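Local structure of tRNA(His) guanylyltransferase (Saccharomyces cerevisiae, 5XOX) at residues A[95-99]-A[131-135]; A[23-27]-A[140-146]; A[154-158]-A[209-213]. The protein adds a single guanosine to the 5' end (position -1) of tRNA(His) by 3'-5' polymerisation, using GTP, ATP and Mg2+. The contacts are given in a common frame with arbitrary orientation. Numbering follows the deposited sequence.

How the interactions relate
Interactions 1 and 2 lie side by side, their centres 15 Å apart, on strands 130-137 and 23-30, antiparallel neighbours in one sheet; Val-135 O to Val-25 N (2.9 Å) and Arg-133 O to Arg-27 N (3.0 Å) are probable hydrogen bonds. In sequence, both segments of interaction 1 fall between those of interaction 2. Interaction 3 follows, centred 19 Å from interaction 2 and 24 Å from interaction 1. Helix 140-171 serves interactions 2 and 3, packing on strand 23-30 with its first turns and, farther along, on the end of helix 207-210, which leads into strand 213-216 of the same sheet. Interactions 1 and 2 touch the second subunit; interaction 3 touches no other chain.

Interaction 1. Residues A[95-99]-A[131-135]; sequences DKLAT and DSRCV
The backbone sets a helical segment, 95-99, across an extended one, 131-135. Their axes approach to 7.1 Å and cross at 136°, oblique and in the antiparallel sense, and the closest CA pair is Ala-98 and Ser-132 at 5.2 Å. Ala-98 is helical (phi/psi -63/-57) and Ser-132 extended (-123/154).

One polar bond spans the contact: Ser-132, chi1 in t, donates from OG to Ala-98 O at 2.8 Å.

The apolar part is compact. Ala-98 CB points toward the strand, and its small size permits the close approach; CB stands 4.2 Å from Arg-133 N and 4.4 Å from Cys-134 SG. Cys-134, chi1 in m, brings SG to 3.7 Å from Leu-97 CB. Strand alternation places Ser-132 and Cys-134 toward the helix and turns Arg-133 away, where it forms salt bridges with Glu-13 of the second subunit and a bound phosphate ion.

Subunit contacts adjoin the site: Ser-132 N is hydrogen-bonded to Thr-99 OG1 of the second subunit. This is packing of a helix against an antiparallel sheet, here joining helix 94-116 to strand 130-137, the outermost strand on its side within the chain, beside a subunit interface.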
ATOM      1  N   ASP A  95      -7.626  -4.960  -6.733  1.00 66.68           N
ATOM      2  CA  ASP A  95      -7.914  -6.390  -6.779  1.00 71.20           C
ATOM      3  C   ASP A  95      -8.985  -6.750  -7.811  1.00 59.30           C
ATOM      4  O   ASP A  95      -8.786  -7.629  -8.682  1.00 55.81           O
ATOM      5  CB  ASP A  95      -8.375  -6.876  -5.397  1.00103.58           C
ATOM      6  CG  ASP A  95      -7.623  -6.222  -4.246  1.00126.03           C
ATOM      7  OD1 ASP A  95      -6.472  -6.634  -3.990  1.00137.58           O
ATOM      8  OD2 ASP A  95      -8.203  -5.341  -3.569  1.00127.36           O
ATOM      9  N   LYS A  96     -10.124  -6.066  -7.707  1.00 64.10           N
ATOM     10  CA  LYS A  96     -11.240  -6.297  -8.611  1.00 61.73           C
ATOM     11  C   LYS A  96     -10.879  -5.942 -10.060  1.00 60.98           C
ATOM     12  O   LYS A  96     -11.223  -6.683 -10.981  1.00 67.15           O
ATOM     13  CB  LYS A  96     -12.483  -5.519  -8.145  1.00 62.57           C
ATOM     14  CG  LYS A  96     -13.223  -6.101  -6.889  1.00 73.49           C
ATOM     15  CD  LYS A  96     -14.407  -5.194  -6.487  1.00 77.68           C
ATOM     16  CE  LYS A  96     -15.763  -5.917  -6.349  1.00 81.30           C
ATOM     17  NZ  LYS A  96     -16.901  -4.906  -6.255  1.00 89.88           N
ATOM     18  N   LEU A  97     -10.163  -4.844 -10.282  1.00 49.45           N
ATOM     19  CA  LEU A  97      -9.896  -4.456 -11.657  1.00 49.21           C
ATOM     20  C   LEU A  97      -8.967  -5.434 -12.411  1.00 49.38           C
ATOM     21  O   LEU A  97      -9.267  -5.920 -13.527  1.00 51.33           O
ATOM     22  CB  LEU A  97      -9.337  -3.050 -11.673  1.00 48.12           C
ATOM     23  CG  LEU A  97     -10.455  -2.019 -11.673  1.00 48.44           C
ATOM     24  CD1 LEU A  97      -9.928  -0.656 -11.358  1.00 47.57           C
ATOM     25  CD2 LEU A  97     -11.068  -2.021 -13.027  1.00 49.09           C
ATOM     26  N   ALA A  98      -7.858  -5.740 -11.761  1.00 50.87           N
ATOM     27  CA  ALA A  98      -6.886  -6.666 -12.307  1.00 51.24           C
ATOM     28  C   ALA A  98      -7.447  -8.064 -12.481  1.00 52.68           C
ATOM     29  O   ALA A  98      -7.446  -8.614 -13.581  1.00 61.20           O
ATOM     30  CB  ALA A  98      -5.688  -6.708 -11.416  1.00 50.70           C
ATOM     31  N   THR A  99      -7.930  -8.635 -11.379  1.00 73.17           N
ATOM     32  CA  THR A  99      -8.413 -10.014 -11.395  1.00 70.71           C
ATOM     33  C   THR A  99      -9.638 -10.196 -12.268  1.00 65.35           C
ATOM     34  O   THR A  99      -9.796 -11.222 -12.912  1.00 75.67           O
ATOM     35  CB  THR A  99      -8.742 -10.500  -9.997  1.00 55.60           C
ATOM     36  OG1 THR A  99      -9.505  -9.478  -9.363  1.00 58.14           O
ATOM     37  CG2 THR A  99      -7.477 -10.801  -9.197  1.00 52.70           C
ATOM     38  N   ASP A 131      -1.270 -13.088 -16.450  1.00 60.14           N
ATOM     39  CA  ASP A 131      -1.008 -12.115 -15.385  1.00 60.35           C
ATOM     40  C   ASP A 131      -1.741 -10.814 -15.683  1.00 52.47           C
ATOM     41  O   ASP A 131      -1.739 -10.351 -16.826  1.00 57.12           O
ATOM     42  CB  ASP A 131       0.492 -11.860 -15.253  1.00 73.62           C
ATOM     43  CG  ASP A 131       0.822 -10.839 -14.194  1.00106.21           C
ATOM     44  OD1 ASP A 131      -0.019  -9.968 -13.922  1.00123.16           O
ATOM     45  OD2 ASP A 131       1.950 -10.867 -13.661  1.00125.28           O
ATOM     46  N   SER A 132      -2.367 -10.225 -14.667  1.00 58.82           N
ATOM     47  CA  SER A 132      -2.999  -8.924 -14.837  1.00 51.38           C
ATOM     48  C   SER A 132      -2.461  -7.874 -13.831  1.00 49.79           C
ATOM     49  O   SER A 132      -1.945  -8.219 -12.764  1.00 49.20           O
ATOM     50  CB  SER A 132      -4.497  -9.079 -14.718  1.00 61.98           C
ATOM     51  OG  SER A 132      -5.100  -7.829 -14.915  1.00 78.52           O
ATOM     52  N   ARG A 133      -2.536  -6.592 -14.197  1.00 57.78           N
ATOM     53  CA  ARG A 133      -1.898  -5.502 -13.429  1.00 43.61           C
ATOM     54  C   ARG A 133      -2.650  -4.227 -13.549  1.00 42.31           C
ATOM     55  O   ARG A 133      -3.243  -3.940 -14.596  1.00 50.55           O
ATOM     56  CB  ARG A 133      -0.486  -5.214 -13.929  1.00 51.03           C
ATOM     57  CG  ARG A 133       0.448  -6.386 -13.857  1.00 86.24           C
ATOM     58  CD  ARG A 133       1.488  -6.289 -14.926  1.00 87.75           C
ATOM     59  NE  ARG A 133       2.751  -6.794 -14.422  1.00 85.72           N
ATOM     60  CZ  ARG A 133       3.615  -6.056 -13.733  1.00 87.78           C
ATOM     61  NH1 ARG A 133       3.357  -4.782 -13.473  1.00 96.34           N
ATOM     62  NH2 ARG A 133       4.741  -6.589 -13.308  1.00 85.71           N
ATOM     63  N   CYS A 134      -2.561  -3.414 -12.506  1.00 46.69           N
ATOM     64  CA  CYS A 134      -3.086  -2.033 -12.537  1.00 47.84           C
ATOM     65  C   CYS A 134      -2.051  -0.904 -12.415  1.00 41.35           C
ATOM     66  O   CYS A 134      -1.140  -0.962 -11.580  1.00 55.69           O
ATOM     67  CB  CYS A 134      -4.100  -1.849 -11.429  1.00 49.79           C
ATOM     68  SG  CYS A 134      -5.706  -2.380 -11.932  1.00 73.78           S
ATOM     69  N   VAL A 135      -2.178   0.132 -13.235  1.00 37.49           N
ATOM     70  CA  VAL A 135      -1.259   1.270 -13.104  1.00 37.05           C
ATOM     71  C   VAL A 135      -1.967   2.595 -13.169  1.00 50.24           C
ATOM     72  O   VAL A 135      -2.837   2.794 -14.024  1.00 82.20           O
ATOM     73  CB  VAL A 135      -0.147   1.251 -14.160  1.00 38.41           C
ATOM     74  CG1 VAL A 135       0.859   2.328 -13.815  1.00 37.43           C
ATOM     75  CG2 VAL A 135       0.563  -0.129 -14.208  1.00 37.05           C
TER

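Interaction 2. Residues A[23-27]-A[140-146]; sequences YIVVR and LQTIKDY
Segment 23-27 is extended, with phi/psi of -119/133 at Val-25, and segment 140-146 is the first part of a helix, held by the i to i+4 bonds Lys-144 N to Leu-140 O (2.8 Å), Asp-145 N to Gln-141 O (2.8 Å) and Tyr-146 N to Thr-142 O (2.9 Å). Their axes run nearly parallel, 22° apart, with a closest approach of 9.5 Å; the nearest CA pair is Tyr-23 and Ile-143 at 6.9 Å.

Alternation along the strand directs Tyr-23, Val-25 and Arg-27 toward the helix, which answers with Ile-143 and Tyr-146, one turn apart, and with the end of Leu-140. Tyr-23 (chi1 m) places OH 3.5 Å and CZ 3.7 Å from Leu-140 CD1, while Ile-143 CG2 lies over one face of its ring. Ile-143 (chi1 t, chi2 p) wedges CD1 between Tyr-23 CB at 3.5 Å and Val-25 CG2 at 3.7 Å. Tyr-146 (chi1 t) presents its ring face to Val-25: CG2 sits 4.3 Å from the centroid, 9° off the normal, a CH-pi contact.

At the C-terminal end of segment 23-27, Arg-27 NE donates to Tyr-146 OH at 3.0 Å, with an N-H...acceptor angle of 158°. Both groups have further partners: Ser-80 for the Tyr-146 hydroxyl, and Glu-13 of the second subunit, in a salt bridge to Arg-27 NH2. Two residues beyond Arg-27, the same strand carries Asp-29, a catalytic magnesium ligand, and the Arg-27 side chain is about 7 Å from a bound magnesium at nearest atoms. Helix 140-171 thus packs on the sheet beside the metal site, consistent with the palm-like core known for this family.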
ATOM      1  N   TYR A  23      -5.968   8.220 -14.775  1.00 60.19           N
ATOM      2  CA  TYR A  23      -6.298   7.207 -15.757  1.00 48.51           C
ATOM      3  C   TYR A  23      -5.775   5.881 -15.261  1.00 49.38           C
ATOM      4  O   TYR A  23      -4.739   5.808 -14.605  1.00 47.21           O
ATOM      5  CB  TYR A  23      -5.723   7.524 -17.125  1.00 52.17           C
ATOM      6  CG  TYR A  23      -6.215   8.836 -17.714  1.00 58.98           C
ATOM      7  CD1 TYR A  23      -7.458   8.904 -18.362  1.00 62.41           C
ATOM      8  CD2 TYR A  23      -5.488  10.021 -17.552  1.00 49.19           C
ATOM      9  CE1 TYR A  23      -7.924  10.089 -18.885  1.00 53.67           C
ATOM     10  CE2 TYR A  23      -5.942  11.209 -18.083  1.00 49.26           C
ATOM     11  CZ  TYR A  23      -7.166  11.236 -18.741  1.00 54.24           C
ATOM     12  OH  TYR A  23      -7.637  12.421 -19.258  1.00 64.31           O
ATOM     13  N   ILE A  24      -6.515   4.822 -15.538  1.00 44.78           N
ATOM     14  CA  ILE A  24      -6.044   3.533 -15.095  1.00 44.57           C
ATOM     15  C   ILE A  24      -5.668   2.706 -16.294  1.00 44.77           C
ATOM     16  O   ILE A  24      -6.252   2.836 -17.356  1.00 50.31           O
ATOM     17  CB  ILE A  24      -7.068   2.834 -14.263  1.00 45.15           C
ATOM     18  CG1 ILE A  24      -7.575   3.801 -13.198  1.00 45.26           C
ATOM     19  CG2 ILE A  24      -6.445   1.663 -13.588  1.00 44.95           C
ATOM     20  CD1 ILE A  24      -8.617   3.194 -12.200  1.00 45.97           C
ATOM     21  N   VAL A  25      -4.643   1.883 -16.138  1.00 44.48           N
ATOM     22  CA  VAL A  25      -4.343   0.901 -17.152  1.00 45.00           C
ATOM     23  C   VAL A  25      -4.457  -0.463 -16.541  1.00 45.46           C
ATOM     24  O   VAL A  25      -3.933  -0.717 -15.444  1.00 45.10           O
ATOM     25  CB  VAL A  25      -2.961   1.064 -17.731  1.00 44.65           C
ATOM     26  CG1 VAL A  25      -2.786   0.044 -18.806  1.00 66.60           C
ATOM     27  CG2 VAL A  25      -2.748   2.466 -18.280  1.00 44.22           C
ATOM     28  N   VAL A  26      -5.144  -1.347 -17.245  1.00 46.42           N
ATOM     29  CA  VAL A  26      -5.103  -2.744 -16.866  1.00 47.10           C
ATOM     30  C   VAL A  26      -4.392  -3.495 -17.952  1.00 50.66           C
ATOM     31  O   VAL A  26      -4.912  -3.619 -19.061  1.00 48.62           O
ATOM     32  CB  VAL A  26      -6.487  -3.335 -16.623  1.00 51.24           C
ATOM     33  CG1 VAL A  26      -6.334  -4.794 -16.289  1.00 55.62           C
ATOM     34  CG2 VAL A  26      -7.191  -2.596 -15.473  1.00 47.45           C
ATOM     35  N   ARG A  27      -3.195  -3.984 -17.626  1.00 61.48           N
ATOM     36  CA  ARG A  27      -2.395  -4.730 -18.598  1.00 58.97           C
ATOM     37  C   ARG A  27      -2.455  -6.239 -18.327  1.00 63.03           C
ATOM     38  O   ARG A  27      -2.416  -6.690 -17.171  1.00 76.29           O
ATOM     39  CB  ARG A  27      -0.938  -4.261 -18.598  1.00 55.41           C
ATOM     40  CG  ARG A  27      -0.250  -4.539 -19.928  1.00 49.04           C
ATOM     41  CD  ARG A  27       1.253  -4.383 -19.872  1.00 48.93           C
ATOM     42  NE  ARG A  27       1.662  -3.125 -19.263  1.00 47.53           N
ATOM     43  CZ  ARG A  27       2.444  -3.022 -18.185  1.00 56.09           C
ATOM     44  NH1 ARG A  27       2.928  -4.117 -17.605  1.00 51.21           N
ATOM     45  NH2 ARG A  27       2.767  -1.817 -17.706  1.00 62.61           N
ATOM     46  N   LEU A 140      -2.941  13.032 -18.836  1.00 59.10           N
ATOM     47  CA  LEU A 140      -3.143  12.591 -20.195  1.00 60.16           C
ATOM     48  C   LEU A 140      -1.806  12.433 -20.849  1.00 64.46           C
ATOM     49  O   LEU A 140      -1.608  11.470 -21.573  1.00 80.98           O
ATOM     50  CB  LEU A 140      -4.015  13.577 -20.968  1.00 56.74           C
ATOM     51  CG  LEU A 140      -4.628  13.079 -22.277  1.00 48.75           C
ATOM     52  CD1 LEU A 140      -5.516  11.905 -21.951  1.00 57.65           C
ATOM     53  CD2 LEU A 140      -5.466  14.157 -22.948  1.00 46.34           C
ATOM     54  N   GLN A 141      -0.872  13.340 -20.555  1.00 59.29           N
ATOM     55  CA  GLN A 141       0.452  13.215 -21.165  1.00 61.73           C
ATOM     56  C   GLN A 141       0.934  11.780 -20.960  1.00 58.84           C
ATOM     57  O   GLN A 141       1.162  11.040 -21.902  1.00 65.37           O
ATOM     58  CB  GLN A 141       1.489  14.172 -20.570  1.00 67.00           C
ATOM     59  CG  GLN A 141       1.946  15.260 -21.538  1.00 84.80           C
ATOM     60  CD  GLN A 141       2.325  14.728 -22.910  1.00 87.33           C
ATOM     61  OE1 GLN A 141       2.763  13.588 -23.061  1.00 75.46           O
ATOM     62  NE2 GLN A 141       2.100  15.550 -23.936  1.00100.49           N
ATOM     63  N   THR A 142       0.979  11.371 -19.709  1.00 47.77           N
ATOM     64  CA  THR A 142       1.549  10.091 -19.353  1.00 62.85           C
ATOM     65  C   THR A 142       0.759   8.905 -19.916  1.00 65.84           C
ATOM     66  O   THR A 142       1.324   7.833 -20.187  1.00 57.66           O
ATOM     67  CB  THR A 142       1.613   9.975 -17.840  1.00 73.66           C
ATOM     68  OG1 THR A 142       0.326  10.315 -17.296  1.00 68.12           O
ATOM     69  CG2 THR A 142       2.594  11.002 -17.326  1.00 35.01           C
ATOM     70  N   ILE A 143      -0.554   9.072 -20.051  1.00 42.77           N
ATOM     71  CA  ILE A 143      -1.344   7.969 -20.559  1.00 43.47           C
ATOM     72  C   ILE A 143      -1.016   7.849 -22.060  1.00 50.91           C
ATOM     73  O   ILE A 143      -0.883   6.739 -22.622  1.00 54.69           O
ATOM     74  CB  ILE A 143      -2.844   8.175 -20.266  1.00 45.12           C
ATOM     75  CG1 ILE A 143      -3.578   6.850 -20.347  1.00 48.24           C
ATOM     76  CG2 ILE A 143      -3.480   9.107 -21.259  1.00 52.14           C
ATOM     77  CD1 ILE A 143      -3.274   5.976 -19.169  1.00 44.38           C
ATOM     78  N   LYS A 144      -0.814   9.009 -22.686  1.00 42.61           N
ATOM     79  CA  LYS A 144      -0.489   9.072 -24.100  1.00 43.95           C
ATOM     80  C   LYS A 144       0.838   8.436 -24.309  1.00 52.49           C
ATOM     81  O   LYS A 144       0.994   7.601 -25.182  1.00 69.51           O
ATOM     82  CB  LYS A 144      -0.487  10.505 -24.629  1.00 45.05           C
ATOM     83  CG  LYS A 144      -1.892  11.092 -24.849  1.00 46.48           C
ATOM     84  CD  LYS A 144      -1.813  12.543 -25.285  1.00 47.78           C
ATOM     85  CE  LYS A 144      -3.171  13.061 -25.765  1.00 68.37           C
ATOM     86  NZ  LYS A 144      -3.150  14.511 -26.198  1.00 73.67           N
ATOM     87  N   ASP A 145       1.781   8.800 -23.457  1.00 50.33           N
ATOM     88  CA  ASP A 145       3.134   8.290 -23.537  1.00 46.65           C
ATOM     89  C   ASP A 145       3.168   6.792 -23.266  1.00 45.23           C
ATOM     90  O   ASP A 145       4.018   6.100 -23.793  1.00 59.09           O
ATOM     91  CB  ASP A 145       4.036   9.058 -22.566  1.00 38.35           C
ATOM     92  CG  ASP A 145       4.355  10.462 -23.081  1.00 84.76           C
ATOM     93  OD1 ASP A 145       3.546  10.970 -23.891  1.00 88.85           O
ATOM     94  OD2 ASP A 145       5.400  11.047 -22.717  1.00 68.91           O
ATOM     95  N   TYR A 146       2.234   6.316 -22.438  1.00 43.63           N
ATOM     96  CA  TYR A 146       2.137   4.903 -22.100  1.00 38.15           C
ATOM     97  C   TYR A 146       1.869   4.179 -23.363  1.00 46.44           C
ATOM     98  O   TYR A 146       2.544   3.200 -23.717  1.00 54.87           O
ATOM     99  CB  TYR A 146       1.014   4.594 -21.111  1.00 37.80           C
ATOM    100  CG  TYR A 146       0.747   3.084 -21.039  1.00 39.34           C
ATOM    101  CD1 TYR A 146       1.495   2.273 -20.180  1.00 44.30           C
ATOM    102  CD2 TYR A 146      -0.265   2.470 -21.791  1.00 39.52           C
ATOM    103  CE1 TYR A 146       1.271   0.883 -20.081  1.00 38.51           C
ATOM    104  CE2 TYR A 146      -0.501   1.087 -21.700  1.00 40.21           C
ATOM    105  CZ  TYR A 146       0.279   0.306 -20.842  1.00 39.69           C
ATOM    106  OH  TYR A 146       0.094  -1.053 -20.735  1.00 47.27           O
TER

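Interaction 3. Residues A[154-158]-A[209-213]; sequences THINN and FKKGS
This is a partly buried packing contact (265 Å²) between one turn of a long helix, 154-158 within helix 140-171, and the end of the short helix 207-210 with the turn that leads into strand 213-216. It lies wholly within one subunit, its centre about 10 Å from the centre of the chain.

Segment 154-158 is helical, with Asn-158 N bonded to Thr-154 O at 2.9 Å. Opposite it, Phe-209 and Lys-210 are helical, Lys-211 (phi/psi -98/9) is the first to leave that conformation, and Gly-212 turns the chain at 73/168, a positive phi that glycine adopts readily. The nearest CA pairs are His-155 with Lys-210 at 5.4 Å and Thr-154 with Gly-212 at 6.4 Å.

Lys-210 has the largest covered area, 64 Å². Its carbonyl is directed at the long helix: Lys-210 O is 3.7 Å from His-155 CA and 3.6 Å from Thr-154 OG1, and the His-155 ring (chi1 t) approaches it obliquely. Asn-158 (chi1 t) puts ND2 4.1 Å from Lys-210 CA and 4.3 Å from Lys-210 CG, and OD1 3.5 Å from Phe-209 CB. The Phe-209 side chain leads away from the long helix and lies about 7 Å from the bound GTP at nearest atoms.

Asn-158 OD1 and Phe-209 O, both acceptors, stand only 3.1 Å apart, a pairing tolerated because OD1 has a donor in Asn-46 ND2. Thr-154 OG1 likewise bonds outside the contact, to Tyr-151 O. What joins the segments is therefore van der Waals packing of Asn-158 on Phe-209 CB and Lys-210, and of His-155 CA on Lys-210 O.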
ATOM      1  N   THR A 154       6.218  -2.506 -29.840  1.00 53.08           N
ATOM      2  CA  THR A 154       5.746  -3.493 -30.818  1.00 55.06           C
ATOM      3  C   THR A 154       6.408  -3.270 -32.177  1.00 60.42           C
ATOM      4  O   THR A 154       6.789  -4.231 -32.829  1.00 76.10           O
ATOM      5  CB  THR A 154       4.237  -3.456 -31.029  1.00 57.97           C
ATOM      6  OG1 THR A 154       3.937  -2.453 -31.986  1.00 65.44           O
ATOM      7  CG2 THR A 154       3.542  -3.052 -29.752  1.00 65.10           C
ATOM      8  N   HIS A 155       6.552  -2.012 -32.598  1.00 56.09           N
ATOM      9  CA  HIS A 155       7.210  -1.710 -33.868  1.00 54.95           C
ATOM     10  C   HIS A 155       8.646  -2.265 -33.880  1.00 56.18           C
ATOM     11  O   HIS A 155       9.009  -3.132 -34.710  1.00 62.36           O
ATOM     12  CB  HIS A 155       7.229  -0.204 -34.126  1.00 54.69           C
ATOM     13  CG  HIS A 155       7.312   0.142 -35.572  1.00102.52           C
ATOM     14  ND1 HIS A 155       7.292   1.438 -36.037  1.00100.20           N
ATOM     15  CD2 HIS A 155       7.378  -0.655 -36.667  1.00116.85           C
ATOM     16  CE1 HIS A 155       7.364   1.427 -37.358  1.00124.13           C
ATOM     17  NE2 HIS A 155       7.416   0.169 -37.764  1.00134.24           N
ATOM     18  N   ILE A 156       9.436  -1.796 -32.915  1.00 49.71           N
ATOM     19  CA  ILE A 156      10.813  -2.262 -32.696  1.00 49.90           C
ATOM     20  C   ILE A 156      10.951  -3.790 -32.638  1.00 51.46           C
ATOM     21  O   ILE A 156      11.748  -4.404 -33.366  1.00 68.68           O
ATOM     22  CB  ILE A 156      11.369  -1.603 -31.413  1.00 48.43           C
ATOM     23  CG1 ILE A 156      11.274  -0.084 -31.580  1.00 47.92           C
ATOM     24  CG2 ILE A 156      12.776  -2.071 -31.071  1.00 50.09           C
ATOM     25  CD1 ILE A 156      11.967   0.431 -32.829  1.00 54.12           C
ATOM     26  N   ASN A 157      10.170  -4.406 -31.778  1.00 53.53           N
ATOM     27  CA  ASN A 157      10.186  -5.849 -31.666  1.00 54.61           C
ATOM     28  C   ASN A 157       9.823  -6.587 -32.960  1.00 57.16           C
ATOM     29  O   ASN A 157      10.379  -7.644 -33.267  1.00 57.79           O
ATOM     30  CB  ASN A 157       9.243  -6.249 -30.538  1.00 53.89           C
ATOM     31  CG  ASN A 157       9.852  -6.026 -29.203  1.00 55.09           C
ATOM     32  OD1 ASN A 157      10.972  -5.526 -29.112  1.00 57.23           O
ATOM     33  ND2 ASN A 157       9.119  -6.361 -28.146  1.00 61.46           N
ATOM     34  N   ASN A 158       8.870  -6.045 -33.703  1.00 57.33           N
ATOM     35  CA  ASN A 158       8.410  -6.706 -34.916  1.00 68.77           C
ATOM     36  C   ASN A 158       9.520  -6.729 -35.933  1.00 82.14           C
ATOM     37  O   ASN A 158       9.794  -7.772 -36.523  1.00 95.65           O
ATOM     38  CB  ASN A 158       7.180  -6.015 -35.492  1.00 75.33           C
ATOM     39  CG  ASN A 158       6.416  -6.893 -36.451  1.00 78.12           C
ATOM     40  OD1 ASN A 158       5.612  -7.729 -36.034  1.00 90.25           O
ATOM     41  ND2 ASN A 158       6.621  -6.672 -37.751  1.00 70.53           N
ATOM     42  N   PHE A 209       0.699  -6.471 -37.764  1.00 80.30           N
ATOM     43  CA  PHE A 209       1.912  -6.929 -37.130  1.00 62.56           C
ATOM     44  C   PHE A 209       2.793  -5.726 -36.770  1.00 79.69           C
ATOM     45  O   PHE A 209       3.344  -5.666 -35.678  1.00 82.42           O
ATOM     46  CB  PHE A 209       2.695  -7.846 -38.035  1.00 64.10           C
ATOM     47  CG  PHE A 209       2.024  -9.138 -38.313  1.00 66.27           C
ATOM     48  CD1 PHE A 209       1.116  -9.667 -37.442  1.00 74.05           C
ATOM     49  CD2 PHE A 209       2.398  -9.889 -39.402  1.00 68.37           C
ATOM     50  CE1 PHE A 209       0.524 -10.887 -37.706  1.00 73.86           C
ATOM     51  CE2 PHE A 209       1.825 -11.109 -39.655  1.00 75.46           C
ATOM     52  CZ  PHE A 209       0.888 -11.608 -38.812  1.00 72.22           C
ATOM     53  N   LYS A 210       2.937  -4.790 -37.712  1.00 59.73           N
ATOM     54  CA  LYS A 210       3.841  -3.645 -37.568  1.00 68.71           C
ATOM     55  C   LYS A 210       3.316  -2.631 -36.546  1.00 72.69           C
ATOM     56  O   LYS A 210       4.011  -2.285 -35.594  1.00 79.71           O
ATOM     57  CB  LYS A 210       4.036  -2.903 -38.919  1.00 73.45           C
ATOM     58  CG  LYS A 210       4.536  -3.700 -40.122  1.00 73.79           C
ATOM     59  CD  LYS A 210       4.485  -2.894 -41.466  1.00 78.60           C
ATOM     60  CE  LYS A 210       5.148  -1.511 -41.394  1.00 93.22           C
ATOM     61  NZ  LYS A 210       4.962  -0.726 -42.659  1.00107.99           N
ATOM     62  N   LYS A 211       2.101  -2.128 -36.779  1.00 69.01           N
ATOM     63  CA  LYS A 211       1.604  -0.936 -36.084  1.00 67.55           C
ATOM     64  C   LYS A 211       0.697  -1.327 -34.864  1.00 91.02           C
ATOM     65  O   LYS A 211       0.023  -0.469 -34.297  1.00106.24           O
ATOM     66  CB  LYS A 211       0.897   0.027 -37.091  1.00 62.14           C
ATOM     67  CG  LYS A 211       1.709   0.294 -38.426  1.00 66.30           C
ATOM     68  CD  LYS A 211       2.000   1.778 -38.829  1.00 92.27           C
ATOM     69  CE  LYS A 211       2.719   1.932 -40.251  1.00102.65           C
ATOM     70  NZ  LYS A 211       3.225   3.316 -40.728  1.00 79.73           N
ATOM     71  N   GLY A 212       0.633  -2.616 -34.502  1.00 58.78           N
ATOM     72  CA  GLY A 212      -0.104  -3.053 -33.326  1.00 58.00           C
ATOM     73  C   GLY A 212      -1.621  -3.026 -33.465  1.00 74.03           C
ATOM     74  O   GLY A 212      -2.157  -2.435 -34.407  1.00 72.44           O
ATOM     75  N   SER A 213      -2.332  -3.637 -32.508  1.00 81.87           N
ATOM     76  CA  SER A 213      -3.794  -3.754 -32.630  1.00 73.20           C
ATOM     77  C   SER A 213      -4.589  -2.864 -31.653  1.00 61.09           C
ATOM     78  O   SER A 213      -4.642  -3.112 -30.439  1.00 67.13           O
ATOM     79  CB  SER A 213      -4.213  -5.217 -32.457  1.00 79.68           C
ATOM     80  OG  SER A 213      -4.051  -5.930 -33.663  1.00 73.81           O
TER